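Local coordinates for protein hypothetical methylmalonyl-CoA decarboxylase alpha subunit (Sulfolobus tokodaii, PDB 1X0U) that is of unproven function but is probably the carboxyl transferase subunit of a larger enzyme, built on the ClpP/crotonase fold, at residues T92-Q98 with A127-N133; M170-G176 with A195-V200. One frame throughout, in Å; residues are numbered along the deposited sequence.

Contact 1: residues T92-Q98 with A127-N133; sequences TVFAYAQ and APVVGIN
Phe94 to Gln98 and Pro128 to Ile132 are joined by parallel beta pairing inside the sheet of a carboxyl transferase domain, where strand 91-98 and strand 129-133 run side by side at 20°. The evidence is a ladder of five backbone hydrogen bonds that alternates between the strands: Phe94 N gives the straightest to Pro128 O (2.7 Å, 172° at the hydrogen), Phe94 O accepts from Val130 N, Tyr96 N reaches Val130 O, Tyr96 O takes Ile132 N, and Gln98 N ends on Ile132 O. A water donates to both Ile132 O and Gln98 O, bridging the strands where the ladder ends.

Side chains divide between two faces. On one, Ala95, Ala97, Val130 and Ile132 pack together, with Val93 CG2 lying 3.9 Å from Val130 CG1; helix 42-49 covers this side. On the other, the Tyr96 ring is laid across the neighbouring strand because CG stands between the backbone N and the carbonyl carbon (chi1 66°). Gly131 CA sits under the ring face, 3.6 Å from its centroid, a CH-pi contact; having no side chain, Gly131 lets the ring lie directly on the backbone. Farther back, Ala127 CB meets the edge of the Phe94 ring at CD1 (4.1 Å). The extended Gln98 side chain reaches toward Asn133, its OE1 accepting from Asp134 N and its NE2 hydrogen-bonded to His111 NE2.

Helix 109-125 connects the strands and packs on the Phe94 and Tyr96 face, making this a beta-alpha-beta crossover, here within the mixed sheet of a crotonase-like domain.

Contact 2: residues M170-G176 with A195-V200; sequences MAGPAAG and AYYMFV
Pro173 to Ala175 and Tyr197 to Phe199 form a two-stranded parallel sheet of the crotonase-like domain, their axes 4.7 Å apart and only 2° from parallel. The pairing rests on Tyr197 N to Gly172 O, Ala174 N to Tyr197 O (3.0 Å) and Phe199 N to Ala174 O. Beyond them the ladder frays: Gly176 N makes only weak bonds to Phe199 O and Val200 O, both bent to about 125° or less at the hydrogen.

The buried side is apolar. Ala174 CB rests on Met198 CB at 3.9 Å, and the Met198 chain, extended at chi2 (-176°), carries SD and CE to Met170, which is bent at chi2 and chi3 and crosses it at a slant; side chains of strand 187-191 pack against the same methionines. Tyr196 brings its ring edge, at CD2, against the Ala171 carbonyl carbon in the ring plane, while its hydroxyl is hydrogen-bonded to Glu239.

The other face is partly exposed at Pro173, Ala175 and Tyr197, whereas Phe199 is buried there against helix 216-220. The Tyr197 ring stacks on Phe216. Val200 points away from segment 170-176, and its backbone N is hydrogen-bonded to Glu379 of a neighbouring subunit, so this end borders an assembly interface. Between the exposed and buried residues of this face, Ala175 CB touches the Phe199 ring at CE2, 3.6 Å away.

The contacts follow one another along the chain, contact 1 closing before contact 2 opens, and their centres lie about 18 Å apart in the same carboxyl transferase domain. Contact 1 pairs strands of the main mixed sheet; contact 2 is a separate two-stranded sheet beyond the C-terminal ends of strands 129-133 and 166-170. They meet where strand 166-170, next to strand 129-133 in the main sheet, ends: Asn133 O is 2.8 Å from Ala171 N, a probable hydrogen bond, and Asn133 CB packs on Met170 CE at 3.6 Å. The chain therefore passes from the main sheet directly into the small one, whose end at Val200 meets Glu379 of a neighbouring subunit in the six-chain assembly.

Contact 1: residues T92-Q98 with A127-N133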
# COMPACT_ATOMS: atom_id res chain seq x y z
N THR A 92 -3.07 0.80 29.56
CA THR A 92 -1.63 0.99 29.59
C THR A 92 -1.14 2.36 29.12
O THR A 92 -1.45 2.81 28.02
CB THR A 92 -0.92 -0.07 28.73
OG1 THR A 92 -1.29 -1.38 29.18
CG2 THR A 92 0.59 0.08 28.85
N VAL A 93 -0.38 3.03 29.98
CA VAL A 93 0.19 4.32 29.60
C VAL A 93 1.62 4.38 30.12
O VAL A 93 1.96 3.75 31.12
CB VAL A 93 -0.65 5.54 30.12
CG1 VAL A 93 -1.98 5.08 30.69
CG2 VAL A 93 0.15 6.36 31.11
N PHE A 94 2.45 5.13 29.41
CA PHE A 94 3.83 5.31 29.80
C PHE A 94 3.99 6.66 30.47
O PHE A 94 3.17 7.56 30.28
CB PHE A 94 4.75 5.23 28.57
CG PHE A 94 5.22 3.84 28.24
CD1 PHE A 94 4.39 2.95 27.56
CD2 PHE A 94 6.48 3.41 28.64
CE1 PHE A 94 4.83 1.66 27.27
CE2 PHE A 94 6.92 2.13 28.36
CZ PHE A 94 6.10 1.25 27.68
N ALA A 95 5.04 6.80 31.26
CA ALA A 95 5.28 8.06 31.93
C ALA A 95 6.71 8.16 32.43
O ALA A 95 7.40 7.15 32.57
CB ALA A 95 4.32 8.22 33.12
N TYR A 96 7.14 9.39 32.66
CA TYR A 96 8.43 9.64 33.26
C TYR A 96 8.14 10.70 34.30
O TYR A 96 7.23 11.53 34.14
CB TYR A 96 9.47 10.13 32.25
CG TYR A 96 9.23 11.47 31.61
CD1 TYR A 96 8.73 11.56 30.31
CD2 TYR A 96 9.54 12.65 32.29
CE1 TYR A 96 8.56 12.79 29.70
CE2 TYR A 96 9.38 13.89 31.68
CZ TYR A 96 8.88 13.95 30.38
OH TYR A 96 8.69 15.17 29.78
N ALA A 97 8.87 10.64 35.40
CA ALA A 97 8.71 11.59 36.49
C ALA A 97 10.11 12.01 36.89
O ALA A 97 10.89 11.19 37.37
CB ALA A 97 8.00 10.92 37.66
N GLN A 98 10.44 13.27 36.63
CA GLN A 98 11.75 13.78 36.97
C GLN A 98 11.82 13.98 38.48
O GLN A 98 10.85 14.41 39.11
CB GLN A 98 12.01 15.08 36.22
CG GLN A 98 12.06 14.90 34.70
CD GLN A 98 12.22 16.21 33.95
OE1 GLN A 98 11.44 17.14 34.13
NE2 GLN A 98 13.24 16.27 33.10
N ALA A 127 0.82 3.34 23.18
CA ALA A 127 0.28 3.77 24.47
C ALA A 127 0.60 5.23 24.74
O ALA A 127 1.63 5.74 24.31
CB ALA A 127 0.81 2.89 25.59
N PRO A 128 -0.30 5.93 25.45
CA PRO A 128 -0.10 7.34 25.78
C PRO A 128 1.15 7.53 26.65
O PRO A 128 1.66 6.57 27.22
CB PRO A 128 -1.36 7.72 26.55
CG PRO A 128 -2.40 6.71 26.07
CD PRO A 128 -1.59 5.44 25.96
N VAL A 129 1.61 8.77 26.75
CA VAL A 129 2.76 9.09 27.58
C VAL A 129 2.52 10.38 28.35
O VAL A 129 2.20 11.42 27.77
CB VAL A 129 4.05 9.29 26.75
CG1 VAL A 129 3.77 10.24 25.60
CG2 VAL A 129 5.15 9.88 27.64
N VAL A 130 2.64 10.32 29.67
CA VAL A 130 2.48 11.54 30.43
C VAL A 130 3.81 11.82 31.10
O VAL A 130 4.40 10.95 31.76
CB VAL A 130 1.32 11.47 31.49
CG1 VAL A 130 0.48 10.22 31.29
CG2 VAL A 130 1.89 11.56 32.89
N GLY A 131 4.31 13.03 30.87
CA GLY A 131 5.57 13.42 31.46
C GLY A 131 5.36 14.35 32.63
O GLY A 131 4.91 15.48 32.46
N ILE A 132 5.68 13.87 33.83
CA ILE A 132 5.54 14.67 35.04
C ILE A 132 6.87 15.41 35.22
O ILE A 132 7.83 14.90 35.81
CB ILE A 132 5.25 13.77 36.25
CG1 ILE A 132 4.14 12.77 35.90
CG2 ILE A 132 4.79 14.63 37.43
CD1 ILE A 132 3.80 11.80 37.02
N ASN A 133 6.91 16.63 34.70
CA ASN A 133 8.10 17.47 34.74
C ASN A 133 8.39 18.13 36.09
O ASN A 133 7.48 18.55 36.80
CB ASN A 133 7.99 18.54 33.66
CG ASN A 133 8.24 17.99 32.26
OD1 ASN A 133 7.59 17.02 31.83
ND2 ASN A 133 9.19 18.59 31.55
O HOH W 1 7.92 14.31 38.77

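Contact 2: residues M170-G176 with A195-V200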
# COMPACT_ATOMS: atom_id res chain seq x y z
N MET A 170 3.38 19.94 34.27
CA MET A 170 4.48 20.81 34.61
C MET A 170 4.41 21.01 36.12
O MET A 170 3.61 21.80 36.61
CB MET A 170 4.35 22.16 33.88
CG MET A 170 5.41 23.19 34.26
SD MET A 170 7.07 22.48 34.24
CE MET A 170 7.07 21.83 32.50
N ALA A 171 5.22 20.26 36.86
CA ALA A 171 5.22 20.36 38.31
C ALA A 171 6.59 20.78 38.85
O ALA A 171 7.05 20.27 39.87
CB ALA A 171 4.79 19.02 38.93
N GLY A 172 7.22 21.72 38.15
CA GLY A 172 8.53 22.20 38.55
C GLY A 172 8.88 23.57 38.00
O GLY A 172 8.03 24.24 37.42
N PRO A 173 10.14 24.02 38.16
CA PRO A 173 10.67 25.31 37.70
C PRO A 173 11.48 25.18 36.41
O PRO A 173 12.70 25.29 36.43
CB PRO A 173 11.54 25.74 38.87
CG PRO A 173 12.20 24.44 39.23
CD PRO A 173 11.09 23.39 39.10
N ALA A 174 10.79 24.97 35.30
CA ALA A 174 11.44 24.81 34.01
C ALA A 174 12.01 26.07 33.37
O ALA A 174 11.33 27.10 33.25
CB ALA A 174 10.48 24.12 33.03
N ALA A 175 13.27 25.98 32.93
CA ALA A 175 13.95 27.08 32.26
C ALA A 175 14.67 26.51 31.04
O ALA A 175 15.00 25.33 31.01
CB ALA A 175 14.96 27.74 33.20
N GLY A 176 14.90 27.35 30.03
CA GLY A 176 15.58 26.90 28.84
C GLY A 176 14.94 25.70 28.16
O GLY A 176 13.72 25.59 28.10
N ALA A 195 6.58 27.49 43.37
CA ALA A 195 7.45 26.44 42.86
C ALA A 195 7.25 26.00 41.40
O ALA A 195 8.00 25.16 40.90
CB ALA A 195 7.35 25.23 43.75
N TYR A 196 6.26 26.55 40.72
CA TYR A 196 6.02 26.14 39.35
C TYR A 196 6.06 27.30 38.37
O TYR A 196 5.41 28.32 38.57
CB TYR A 196 4.67 25.44 39.22
CG TYR A 196 4.37 24.49 40.34
CD1 TYR A 196 3.65 24.90 41.47
CD2 TYR A 196 4.81 23.17 40.29
CE1 TYR A 196 3.38 24.02 42.51
CE2 TYR A 196 4.55 22.28 41.33
CZ TYR A 196 3.83 22.71 42.43
OH TYR A 196 3.54 21.81 43.43
N TYR A 197 6.84 27.14 37.31
CA TYR A 197 6.93 28.16 36.29
C TYR A 197 7.69 27.62 35.10
O TYR A 197 8.24 26.53 35.15
CB TYR A 197 7.63 29.41 36.84
CG TYR A 197 9.01 29.18 37.43
CD1 TYR A 197 10.12 29.00 36.61
CD2 TYR A 197 9.21 29.21 38.82
CE1 TYR A 197 11.41 28.88 37.15
CE2 TYR A 197 10.49 29.09 39.37
CZ TYR A 197 11.58 28.92 38.53
OH TYR A 197 12.85 28.82 39.06
N MET A 198 7.69 28.37 34.02
CA MET A 198 8.45 27.97 32.86
C MET A 198 8.69 29.14 31.93
O MET A 198 7.81 29.96 31.69
CB MET A 198 7.80 26.77 32.13
CG MET A 198 6.44 26.92 31.49
SD MET A 198 5.89 25.29 30.81
CE MET A 198 4.44 25.01 31.64
N PHE A 199 9.93 29.24 31.46
CA PHE A 199 10.33 30.30 30.55
C PHE A 199 11.57 29.86 29.79
O PHE A 199 12.34 29.04 30.28
CB PHE A 199 10.59 31.61 31.31
CG PHE A 199 11.32 31.45 32.62
CD1 PHE A 199 10.68 31.72 33.82
CD2 PHE A 199 12.65 31.05 32.65
CE1 PHE A 199 11.35 31.60 35.04
CE2 PHE A 199 13.34 30.94 33.87
CZ PHE A 199 12.68 31.21 35.06
N VAL A 200 11.75 30.37 28.58
CA VAL A 200 12.91 30.01 27.76
C VAL A 200 14.18 30.61 28.35
O VAL A 200 15.19 29.91 28.51
CB VAL A 200 12.73 30.51 26.30
CG1 VAL A 200 13.97 30.18 25.48
CG2 VAL A 200 11.49 29.87 25.68